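Local coordinates for glycogen synthase (Cyanobacterium sp. CLg1, PDB 6GNF), which belongs to the starch and glycogen synthase family and has the two-domain GT-B glycosyltransferase fold, holding adenosine-5'-diphosphate and a glycan in the cleft between the domains, at residues A[166-171]-A[534-539]; A[204-209]-A[227-232]; A[337-342]-A[350-355]; A[372-377]-A[490-495]. All coordinates share one frame; numbering follows the deposited sequence.

Interaction 1: residues A[166-171]-A[534-539]; sequences IFVCND and DIFEQL. With AC1 (4,6-dideoxy-4-{[(1S,4R,5S,6S)-4,5,6-trihydroxy-3-(hydroxymethyl)cyclohex-2-en-1-yl]amino}-alpha-D-glucopyranose), chain D.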
# COMPACT_ATOMS: atom_id res chain seq x y z
N ILE A 166 21.63 -5.96 0.02
CA ILE A 166 20.70 -5.30 0.92
C ILE A 166 19.31 -5.89 0.66
O ILE A 166 18.76 -5.73 -0.42
CB ILE A 166 20.65 -3.78 0.67
CG1 ILE A 166 22.02 -3.16 0.97
CG2 ILE A 166 19.59 -3.11 1.54
CD1 ILE A 166 22.16 -1.73 0.49
N PHE A 167 18.75 -6.55 1.67
CA PHE A 167 17.39 -7.06 1.60
C PHE A 167 16.41 -5.99 2.07
O PHE A 167 16.48 -5.55 3.21
CB PHE A 167 17.23 -8.31 2.48
CG PHE A 167 17.96 -9.52 1.97
CD1 PHE A 167 17.39 -10.34 1.01
CD2 PHE A 167 19.22 -9.85 2.46
CE1 PHE A 167 18.05 -11.45 0.54
CE2 PHE A 167 19.89 -10.96 1.99
CZ PHE A 167 19.30 -11.77 1.03
N VAL A 168 15.48 -5.60 1.20
CA VAL A 168 14.41 -4.68 1.59
C VAL A 168 13.14 -5.49 1.85
O VAL A 168 12.54 -6.06 0.93
CB VAL A 168 14.15 -3.61 0.52
CG1 VAL A 168 13.07 -2.64 0.98
CG2 VAL A 168 15.43 -2.84 0.23
N CYS A 169 12.79 -5.60 3.13
CA CYS A 169 11.63 -6.36 3.58
C CYS A 169 10.42 -5.44 3.67
O CYS A 169 10.40 -4.52 4.49
CB CYS A 169 11.92 -6.96 4.95
SG CYS A 169 13.50 -7.85 4.97
N ASN A 170 9.42 -5.71 2.84
CA ASN A 170 8.24 -4.88 2.78
C ASN A 170 7.15 -5.43 3.68
O ASN A 170 6.71 -6.56 3.51
CB ASN A 170 7.75 -4.78 1.34
CG ASN A 170 8.71 -3.98 0.48
OD1 ASN A 170 8.64 -2.76 0.43
ND2 ASN A 170 9.63 -4.67 -0.18
N ASP A 171 6.77 -4.65 4.69
CA ASP A 171 5.65 -4.95 5.57
C ASP A 171 5.81 -6.22 6.40
O ASP A 171 6.86 -6.89 6.37
CB ASP A 171 4.33 -4.96 4.78
CG ASP A 171 3.52 -3.65 4.94
OD1 ASP A 171 3.78 -2.81 5.84
OD2 ASP A 171 2.63 -3.47 4.10
N ASP A 534 21.01 6.99 -0.76
CA ASP A 534 21.84 7.56 0.31
C ASP A 534 21.83 6.72 1.58
O ASP A 534 22.87 6.46 2.15
CB ASP A 534 21.40 8.98 0.65
CG ASP A 534 21.85 9.99 -0.38
OD1 ASP A 534 22.51 9.57 -1.36
OD2 ASP A 534 21.56 11.20 -0.22
N ILE A 535 20.63 6.33 2.00
CA ILE A 535 20.49 5.46 3.16
C ILE A 535 21.19 4.12 2.93
O ILE A 535 21.94 3.68 3.80
CB ILE A 535 19.01 5.29 3.55
CG1 ILE A 535 18.56 6.55 4.30
CG2 ILE A 535 18.79 4.07 4.43
CD1 ILE A 535 17.07 6.79 4.27
N PHE A 536 20.99 3.53 1.75
CA PHE A 536 21.63 2.26 1.42
C PHE A 536 23.15 2.37 1.44
O PHE A 536 23.83 1.49 1.96
CB PHE A 536 21.17 1.73 0.05
CG PHE A 536 19.71 1.35 -0.02
CD1 PHE A 536 18.98 1.00 1.10
CD2 PHE A 536 19.07 1.32 -1.26
CE1 PHE A 536 17.64 0.66 1.00
CE2 PHE A 536 17.73 0.97 -1.36
CZ PHE A 536 17.01 0.64 -0.23
N GLU A 537 23.68 3.45 0.90
CA GLU A 537 25.14 3.65 0.85
C GLU A 537 25.76 3.78 2.23
O GLU A 537 26.89 3.34 2.44
CB GLU A 537 25.51 4.85 -0.02
CG GLU A 537 25.57 4.50 -1.51
CD GLU A 537 25.60 5.71 -2.43
OE1 GLU A 537 25.61 6.87 -1.94
OE2 GLU A 537 25.60 5.49 -3.66
N GLN A 538 25.04 4.38 3.17
CA GLN A 538 25.49 4.48 4.56
C GLN A 538 25.55 3.13 5.25
O GLN A 538 26.44 2.87 6.06
CB GLN A 538 24.58 5.42 5.36
CG GLN A 538 24.67 6.90 5.06
CD GLN A 538 26.09 7.37 4.85
OE1 GLN A 538 26.82 7.66 5.81
NE2 GLN A 538 26.52 7.41 3.60
N LEU A 539 24.59 2.25 4.93
CA LEU A 539 24.55 0.91 5.53
C LEU A 539 25.73 0.05 5.12
O LEU A 539 26.32 -0.62 5.97
CB LEU A 539 23.26 0.19 5.13
CG LEU A 539 21.97 0.64 5.81
CD1 LEU A 539 20.80 -0.15 5.25
CD2 LEU A 539 22.07 0.46 7.32
C1 AC1 D . -1.54 -4.49 2.11
O2 AC1 D . 0.43 -4.55 3.53
C2 AC1 D . -0.22 -3.81 2.48
C4A AC1 D . 0.60 3.40 1.29
C3 AC1 D . -0.43 -2.35 2.89
O3 AC1 D . 0.87 -1.76 3.03
C4 AC1 D . -1.28 -1.58 1.86
N4A AC1 D . -1.52 -0.15 2.19
C5 AC1 D . -2.60 -2.35 1.69
O5 AC1 D . -2.32 -3.67 1.21
C6 AC1 D . -3.56 -1.70 0.71
C1B AC1 D . -0.48 0.85 2.43
C2B AC1 D . -1.01 2.26 2.84
O2B AC1 D . -2.41 2.30 3.08
C3B AC1 D . -0.79 3.38 1.85
O3B AC1 D . -1.00 4.63 2.51
O4 AC1 D . 0.60 4.36 0.23
C5B AC1 D . 0.99 2.04 0.78
C7B AC1 D . 0.47 0.92 1.25
C6B AC1 D . 2.04 1.95 -0.28
O6B AC1 D . 3.22 2.56 0.26
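The Phe536 ring is met obliquely by two aliphatic branches from strand 166-170: Ile166 CD1 comes in near its root and Val168 CG2 near its far end. This is where the C-terminal helix 526-540 of a GT-B glycosyltransferase packs on the Rossmann-like sheet of the N-terminal domain, more than 360 residues further along the chain. Ile166 CD1 lies 3.6 Å from Phe536 CB and also passes the backbone, 3.9 Å from Phe536 O. It can do so because CG1 stands beside the backbone N (chi1 -63°) and the chain then runs nearly straight (chi2 168°), carrying the methyl out to the helix. Its other branch, CG2, is 4.2 Å from Phe536 CD1, so both branches of the isoleucine contact the aromatic residue. Val168, two residues on, has its CB on the same side of the strand. Its CG2 reaches Phe536 CZ at 3.8 Å, the two side chains meeting at about a right angle. Branched aliphatic residues suit a central strand, where their methyls fill the space under a helix, and a long aromatic side chain suits the helix, since it spans from one branch to the next. Ile24 and Leu22 also touch the Phe536 side chain, while Leu199 of strand 195-200 packs on Val168. At the C-terminal end of the strand the chain enters the glycan pocket. There, the backbone N atoms of His201 and Asn202 hold Asp171 OD1, and Asp171 OD2 accepts hydrogen bonds from AC1 O2 at 2.5 Å and AC1 O3 at 2.7 Å.

Interaction 2: residues A[204-209]-A[227-232]; sequences AFQGRF and LSFNTQ. With BGC (beta-D-glucopyranose), chain B; SO4 (sulfate ion), chain J.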
# COMPACT_ATOMS: atom_id res chain seq x y z
N ALA A 204 -0.85 -0.80 10.79
CA ALA A 204 -2.06 -1.42 11.33
C ALA A 204 -1.98 -2.94 11.30
O ALA A 204 -2.59 -3.61 12.12
CB ALA A 204 -3.29 -0.95 10.58
N PHE A 205 -1.17 -3.50 10.40
CA PHE A 205 -1.03 -4.94 10.31
C PHE A 205 0.42 -5.30 10.62
O PHE A 205 1.35 -4.82 9.97
CB PHE A 205 -1.45 -5.44 8.93
CG PHE A 205 -2.79 -4.90 8.50
CD1 PHE A 205 -3.96 -5.35 9.10
CD2 PHE A 205 -2.87 -3.90 7.53
CE1 PHE A 205 -5.19 -4.83 8.74
CE2 PHE A 205 -4.10 -3.38 7.15
CZ PHE A 205 -5.26 -3.85 7.76
N GLN A 206 0.59 -6.14 11.64
CA GLN A 206 1.88 -6.35 12.27
C GLN A 206 2.33 -7.81 12.36
O GLN A 206 3.43 -8.08 12.82
CB GLN A 206 1.82 -5.75 13.69
CG GLN A 206 1.41 -4.29 13.71
CD GLN A 206 1.29 -3.73 15.11
OE1 GLN A 206 1.27 -4.46 16.10
NE2 GLN A 206 1.16 -2.41 15.20
N GLY A 207 1.49 -8.74 11.90
CA GLY A 207 1.77 -10.16 12.04
C GLY A 207 1.64 -10.57 13.49
O GLY A 207 2.56 -11.16 14.06
N ARG A 208 0.50 -10.21 14.09
CA ARG A 208 0.16 -10.68 15.40
C ARG A 208 -0.44 -12.07 15.26
O ARG A 208 -1.40 -12.26 14.52
CB ARG A 208 -0.85 -9.75 16.08
CG ARG A 208 -0.32 -8.34 16.26
CD ARG A 208 -1.29 -7.49 17.05
NE ARG A 208 -0.85 -6.10 17.14
CZ ARG A 208 -1.42 -5.18 17.91
NH1 ARG A 208 -2.47 -5.49 18.67
NH2 ARG A 208 -0.95 -3.94 17.93
N PHE A 209 0.17 -13.05 15.94
CA PHE A 209 -0.29 -14.42 15.91
C PHE A 209 -0.23 -15.00 17.31
O PHE A 209 0.55 -14.52 18.13
CB PHE A 209 0.60 -15.26 15.00
CG PHE A 209 0.57 -14.82 13.58
CD1 PHE A 209 -0.57 -15.02 12.81
CD2 PHE A 209 1.67 -14.19 13.01
CE1 PHE A 209 -0.61 -14.61 11.50
CE2 PHE A 209 1.63 -13.78 11.70
CZ PHE A 209 0.49 -13.99 10.94
N LEU A 227 10.06 -11.44 19.54
CA LEU A 227 8.73 -11.74 19.01
C LEU A 227 7.60 -11.46 20.01
O LEU A 227 6.44 -11.33 19.63
CB LEU A 227 8.65 -13.20 18.57
CG LEU A 227 9.37 -13.52 17.27
CD1 LEU A 227 9.76 -14.98 17.19
CD2 LEU A 227 8.51 -13.12 16.08
N SER A 228 7.94 -11.38 21.29
CA SER A 228 6.93 -11.31 22.34
C SER A 228 6.19 -9.98 22.37
O SER A 228 6.72 -8.95 21.99
CB SER A 228 7.59 -11.59 23.68
OG SER A 228 8.09 -12.93 23.67
N PHE A 229 4.93 -10.04 22.80
CA PHE A 229 4.04 -8.89 22.71
C PHE A 229 2.81 -9.06 23.60
O PHE A 229 2.26 -10.15 23.70
CB PHE A 229 3.60 -8.71 21.27
CG PHE A 229 2.93 -7.40 21.00
CD1 PHE A 229 3.64 -6.21 21.05
CD2 PHE A 229 1.58 -7.36 20.66
CE1 PHE A 229 3.02 -5.00 20.78
CE2 PHE A 229 0.96 -6.15 20.40
CZ PHE A 229 1.68 -4.97 20.46
N ASN A 230 2.40 -7.97 24.25
CA ASN A 230 1.21 -7.97 25.09
C ASN A 230 0.24 -6.91 24.68
O ASN A 230 0.62 -5.75 24.56
CB ASN A 230 1.58 -7.74 26.55
CG ASN A 230 1.84 -9.02 27.28
OD1 ASN A 230 2.87 -9.65 27.09
ND2 ASN A 230 0.89 -9.42 28.12
N THR A 231 -1.03 -7.27 24.54
CA THR A 231 -2.06 -6.34 24.09
C THR A 231 -3.46 -6.85 24.40
O THR A 231 -3.63 -8.03 24.74
CB THR A 231 -1.95 -6.09 22.58
OG1 THR A 231 -2.94 -5.15 22.15
CG2 THR A 231 -2.15 -7.39 21.79
N GLN A 232 -4.44 -5.98 24.21
CA GLN A 232 -5.86 -6.33 24.34
C GLN A 232 -6.52 -6.56 22.98
O GLN A 232 -7.68 -6.97 22.93
CB GLN A 232 -6.59 -5.22 25.08
CG GLN A 232 -6.09 -4.98 26.49
CD GLN A 232 -6.89 -3.91 27.21
OE1 GLN A 232 -7.21 -2.87 26.63
NE2 GLN A 232 -7.24 -4.18 28.47
C2 BGC B . -6.82 -9.10 8.62
C3 BGC B . -5.61 -8.66 7.78
C4 BGC B . -6.13 -8.01 6.49
C5 BGC B . -7.24 -6.98 6.72
C6 BGC B . -7.96 -6.66 5.42
C1 BGC B . -7.66 -7.86 8.91
O1 BGC B . -8.72 -8.16 9.83
O2 BGC B . -6.42 -9.75 9.84
O3 BGC B . -4.72 -9.76 7.48
O4 BGC B . -5.04 -7.36 5.84
O5 BGC B . -8.22 -7.40 7.68
O6 BGC B . -8.21 -5.26 5.39
S SO4 J . -2.32 -9.52 10.75
O1 SO4 J . -1.03 -8.92 10.35
O2 SO4 J . -2.08 -10.55 11.80
O3 SO4 J . -2.96 -10.13 9.55
O4 SO4 J . -3.21 -8.48 11.31
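Phe229 CE2 lies over one face of the Arg208 guanidinium while the edge of the same group grips a single oxygen of Gln206. Arg208 CZ is 3.6 Å from Phe229 CE2, with the planes 56° apart, so this is no parallel stack. At the edge, Arg208 NE and NH2 both bond to Gln206 OE1, each at 2.9 Å. OE1 lies in the guanidinium plane, although both donors approach it from above the same face of the amide. Arginine suits the place because its extended chain carries a flat group with several N-H donors from strand 208-209 toward strand 228-231; NH2 also pairs with Glu288, and NH1 donates to the Phe233 carbonyl. Thr231 OG1 lies 3.5 Å from Arg208 NH1 and is hydrogen-bonded to Glu288 OE1, so one carboxylate joins both residues. Gly207, at positive phi, donates its N-H to O1 of a sulfate, probably from the crystallisation liquor, at 3.0 Å from its N. Phe205, part of the glycan pocket, has glucose O4 over one ring face and Ala204 CB over the other. The whole belongs to a small three-stranded antiparallel sheet, with strands 208-209 and 228-231 flanking strand 251-256, beside the glycan pocket.

Interaction 3: residues A[337-342]-A[350-355]; sequences ALQKEC and IPLFGF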
# COMPACT_ATOMS: atom_id res chain seq x y z
N ALA A 337 -17.73 13.42 -19.78
CA ALA A 337 -17.72 11.97 -19.99
C ALA A 337 -17.96 11.19 -18.69
O ALA A 337 -18.74 10.23 -18.68
CB ALA A 337 -16.40 11.53 -20.62
N LEU A 338 -17.31 11.62 -17.62
CA LEU A 338 -17.51 11.02 -16.29
C LEU A 338 -18.96 11.20 -15.85
O LEU A 338 -19.60 10.25 -15.40
CB LEU A 338 -16.58 11.67 -15.27
CG LEU A 338 -16.66 11.20 -13.81
CD1 LEU A 338 -16.35 9.72 -13.70
CD2 LEU A 338 -15.70 12.02 -12.96
N GLN A 339 -19.46 12.42 -15.97
CA GLN A 339 -20.83 12.73 -15.60
C GLN A 339 -21.82 11.80 -16.30
O GLN A 339 -22.70 11.23 -15.64
CB GLN A 339 -21.16 14.19 -15.90
CG GLN A 339 -20.48 15.15 -14.94
CD GLN A 339 -20.72 16.61 -15.26
OE1 GLN A 339 -20.90 16.98 -16.42
NE2 GLN A 339 -20.70 17.45 -14.24
N LYS A 340 -21.71 11.70 -17.62
CA LYS A 340 -22.58 10.81 -18.39
C LYS A 340 -22.40 9.35 -17.99
O LYS A 340 -23.37 8.62 -17.85
CB LYS A 340 -22.34 10.96 -19.89
CG LYS A 340 -23.00 9.87 -20.71
CD LYS A 340 -23.32 10.31 -22.12
CE LYS A 340 -24.19 9.27 -22.82
NZ LYS A 340 -23.50 7.95 -22.91
N GLU A 341 -21.16 8.91 -17.83
CA GLU A 341 -20.89 7.52 -17.46
C GLU A 341 -21.57 7.14 -16.14
O GLU A 341 -21.99 6.00 -15.96
CB GLU A 341 -19.38 7.29 -17.35
CG GLU A 341 -18.96 5.82 -17.29
CD GLU A 341 -19.02 5.11 -18.62
OE1 GLU A 341 -19.64 5.62 -19.58
OE2 GLU A 341 -18.43 4.02 -18.71
N CYS A 342 -21.69 8.10 -15.22
CA CYS A 342 -22.20 7.84 -13.88
C CYS A 342 -23.69 8.16 -13.73
O CYS A 342 -24.25 8.02 -12.65
CB CYS A 342 -21.39 8.65 -12.87
SG CYS A 342 -19.65 8.13 -12.78
N ILE A 350 -20.59 22.32 -12.51
CA ILE A 350 -20.86 21.76 -11.18
C ILE A 350 -19.60 21.08 -10.67
O ILE A 350 -19.11 20.16 -11.32
CB ILE A 350 -22.01 20.74 -11.21
CG1 ILE A 350 -23.32 21.43 -11.59
CG2 ILE A 350 -22.17 20.06 -9.86
CD1 ILE A 350 -24.42 20.48 -12.01
N PRO A 351 -19.08 21.52 -9.50
CA PRO A 351 -17.85 20.91 -9.00
C PRO A 351 -18.05 19.44 -8.64
O PRO A 351 -19.03 19.10 -7.98
CB PRO A 351 -17.53 21.74 -7.75
CG PRO A 351 -18.84 22.30 -7.31
CD PRO A 351 -19.64 22.51 -8.57
N LEU A 352 -17.12 18.60 -9.07
CA LEU A 352 -17.24 17.16 -8.88
C LEU A 352 -16.12 16.61 -8.00
O LEU A 352 -14.95 16.89 -8.24
CB LEU A 352 -17.23 16.44 -10.24
CG LEU A 352 -17.68 14.98 -10.22
CD1 LEU A 352 -18.38 14.61 -11.52
CD2 LEU A 352 -16.53 14.02 -9.98
N PHE A 353 -16.50 15.84 -6.99
CA PHE A 353 -15.57 15.17 -6.08
C PHE A 353 -15.52 13.67 -6.39
O PHE A 353 -16.56 13.04 -6.58
CB PHE A 353 -16.03 15.33 -4.63
CG PHE A 353 -15.91 16.74 -4.11
CD1 PHE A 353 -16.93 17.65 -4.32
CD2 PHE A 353 -14.80 17.13 -3.38
CE1 PHE A 353 -16.83 18.95 -3.83
CE2 PHE A 353 -14.69 18.42 -2.89
CZ PHE A 353 -15.70 19.33 -3.11
N GLY A 354 -14.32 13.11 -6.43
CA GLY A 354 -14.14 11.69 -6.72
C GLY A 354 -13.40 10.96 -5.62
O GLY A 354 -12.38 11.43 -5.12
N PHE A 355 -13.91 9.78 -5.25
CA PHE A 355 -13.24 8.91 -4.28
C PHE A 355 -12.93 7.57 -4.93
O PHE A 355 -13.77 6.99 -5.61
CB PHE A 355 -14.11 8.70 -3.04
CG PHE A 355 -13.60 7.62 -2.12
CD1 PHE A 355 -13.91 6.29 -2.33
CD2 PHE A 355 -12.80 7.95 -1.02
CE1 PHE A 355 -13.44 5.30 -1.49
CE2 PHE A 355 -12.34 6.97 -0.17
CZ PHE A 355 -12.65 5.64 -0.41
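Leu338 and Leu352 meet with their side chains crossing obliquely, methyl to methyl, with Leu338 CD2 3.7 Å from Leu352 CD2. Gln339 relates to the same leucine in another way: the two side chains run antiparallel to one another, side by side, so the contact is made by an inner methylene, Gln339 CG, 4.0 Å from Leu352 CD1. Leu352 is thus shared. Its CD1 reaches both helix residues, lying also 4.0 Å from Leu338 CD2, whereas, of the helix residues, its CD2 meets Leu338. Each leucine has CG anti to its own backbone N (179° in Leu338, -166° in Leu352), which sends the isobutyl group out from its backbone into the space between helix and strand. A forked aliphatic chain suits both places, since each has to touch more than one neighbour. Glutamine is less expected in a buried spot, but its alkyl part serves the apolar contact while its amide is satisfied further on: OE1 accepts from Asp347 N and NE2 donates to Gln381 OE1. The Ile350 carbonyl is taken by Lys335 NZ. In the fold, helix 327-341 leads through a short loop into strand 352-356, within the parallel sheet of the C-terminal Rossmann-like domain. Phe419 and Ile420 of helix 414-423 close round Leu338 on the same side of the sheet. Phe353, next along the strand, turns the other way, stacks on Tyr426 and packs against helix 485-503, while backbone bonds tie the strand to 381-385 on one side and 426-429 on the other.

Interaction 4: residues A[372-377]-A[490-495]; sequences MPKLKQ and QGVDAM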
# COMPACT_ATOMS: atom_id res chain seq x y z
N MET A 372 -24.18 12.20 3.00
CA MET A 372 -25.07 12.54 1.88
C MET A 372 -26.19 13.53 2.21
O MET A 372 -26.41 14.47 1.45
CB MET A 372 -25.67 11.27 1.25
CG MET A 372 -24.65 10.43 0.49
SD MET A 372 -24.16 11.19 -1.07
CE MET A 372 -22.54 10.45 -1.30
N PRO A 373 -26.88 13.34 3.36
CA PRO A 373 -27.93 14.30 3.71
C PRO A 373 -27.44 15.74 3.78
O PRO A 373 -28.15 16.65 3.35
CB PRO A 373 -28.41 13.82 5.09
CG PRO A 373 -28.04 12.37 5.14
CD PRO A 373 -26.76 12.27 4.36
N LYS A 374 -26.22 15.95 4.27
CA LYS A 374 -25.65 17.29 4.37
C LYS A 374 -25.02 17.78 3.06
O LYS A 374 -24.79 18.97 2.89
CB LYS A 374 -24.58 17.34 5.46
CG LYS A 374 -25.12 17.21 6.88
CD LYS A 374 -24.25 17.97 7.87
CE LYS A 374 -24.66 17.73 9.31
NZ LYS A 374 -24.05 16.48 9.84
N LEU A 375 -24.69 16.85 2.17
CA LEU A 375 -23.95 17.21 0.95
C LEU A 375 -24.78 17.97 -0.09
O LEU A 375 -24.24 18.79 -0.84
CB LEU A 375 -23.34 15.96 0.31
CG LEU A 375 -22.13 15.35 1.03
CD1 LEU A 375 -21.68 14.09 0.30
CD2 LEU A 375 -20.99 16.34 1.14
N LYS A 376 -26.08 17.71 -0.14
CA LYS A 376 -26.93 18.34 -1.14
C LYS A 376 -26.83 19.87 -1.07
O LYS A 376 -26.92 20.55 -2.09
CB LYS A 376 -28.38 17.90 -1.01
CG LYS A 376 -29.18 18.15 -2.27
CD LYS A 376 -30.56 17.53 -2.25
CE LYS A 376 -31.19 17.57 -3.63
NZ LYS A 376 -32.68 17.46 -3.60
N GLN A 377 -26.64 20.39 0.14
CA GLN A 377 -26.48 21.83 0.37
C GLN A 377 -25.29 22.44 -0.38
O GLN A 377 -25.30 23.63 -0.70
CB GLN A 377 -26.33 22.09 1.88
CG GLN A 377 -27.55 21.74 2.73
CD GLN A 377 -28.80 22.55 2.38
OE1 GLN A 377 -28.78 23.43 1.52
NE2 GLN A 377 -29.89 22.27 3.09
N GLN A 490 -19.06 13.21 13.43
CA GLN A 490 -17.95 14.15 13.59
C GLN A 490 -17.05 14.11 12.36
O GLN A 490 -16.56 15.15 11.91
CB GLN A 490 -17.12 13.81 14.82
CG GLN A 490 -17.90 13.88 16.12
CD GLN A 490 -17.00 13.93 17.34
OE1 GLN A 490 -17.36 14.52 18.35
NE2 GLN A 490 -15.83 13.30 17.26
N GLY A 491 -16.82 12.91 11.84
CA GLY A 491 -16.08 12.73 10.60
C GLY A 491 -16.75 13.42 9.43
O GLY A 491 -16.09 14.10 8.64
N VAL A 492 -18.07 13.26 9.32
CA VAL A 492 -18.86 13.92 8.28
C VAL A 492 -18.61 15.42 8.30
O VAL A 492 -18.22 16.01 7.29
CB VAL A 492 -20.37 13.62 8.43
CG1 VAL A 492 -21.21 14.57 7.58
CG2 VAL A 492 -20.66 12.17 8.04
N ASP A 493 -18.77 16.02 9.48
CA ASP A 493 -18.56 17.45 9.65
C ASP A 493 -17.11 17.85 9.34
O ASP A 493 -16.85 18.84 8.66
CB ASP A 493 -18.94 17.87 11.08
CG ASP A 493 -20.44 17.67 11.37
OD1 ASP A 493 -21.27 17.67 10.43
OD2 ASP A 493 -20.81 17.53 12.56
N ALA A 494 -16.16 17.03 9.78
CA ALA A 494 -14.75 17.28 9.54
C ALA A 494 -14.40 17.25 8.05
O ALA A 494 -13.59 18.06 7.57
CB ALA A 494 -13.90 16.28 10.31
N MET A 495 -15.00 16.32 7.31
CA MET A 495 -14.78 16.21 5.87
C MET A 495 -15.34 17.44 5.16
O MET A 495 -14.68 18.04 4.33
CB MET A 495 -15.45 14.94 5.32
CG MET A 495 -15.30 14.74 3.82
SD MET A 495 -16.13 13.26 3.23
CE MET A 495 -17.85 13.76 3.35
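Two helices of the C-terminal Rossmann-like domain of the GT-B fold, 372-375 and 485-503, are joined here at their outer surface by a salt bridge between Lys374 and Asp493. Lys374 NZ donates to Asp493 OD1 at 3.1 Å, meeting the oxygen on its syn side and 18° out of the carboxylate plane. The lysine does not run straight to its partner: the chain bends at chi2 (-149°) and again at its end (chi4 84°), which brings CE within 3.6 Å of the same OD1 and leaves the ammonium group beside the helix. Lysine suits the place because its long, flexible chain can reach across from helix 372-375 to helix 485-503, with methylenes that can lie along a neighbour. Val492, the residue before the aspartate, sits deeper, its CG1 4.1 Å from Lys374 NZ; its side chain packs on Val367, Ala370 and Ala371, as befits a compact branched residue between helices. A weak hydrogen bond from the lysine to Gln489 OE1, one turn before Asp493, gives the ammonium group a second partner on the same helix. With both charged residues exposed, water probably screens the pair, so a single charged bond lying over an apolar layer would be expected to add modestly to the hold between the helices.

Interactions 1 and 2 belong to the N-terminal domain, interactions 3 and 4 to the C-terminal one. Along the chain, interactions 2, 3 and 4 follow in that order, all between the two halves of interaction 1, whose helix 526-540 returns to the first domain near the end of the chain. The centres of interactions 1 and 3 are about 42 Å apart, on opposite sides of the chain's centre; those of 3 and 4 are about 18 Å apart, using helices on opposite faces of one parallel sheet. Interactions 1 and 2 both reach the glycan pocket in the cleft. The returning helix thus couples the C-terminal end to the N-terminal sheet, linking the two domains.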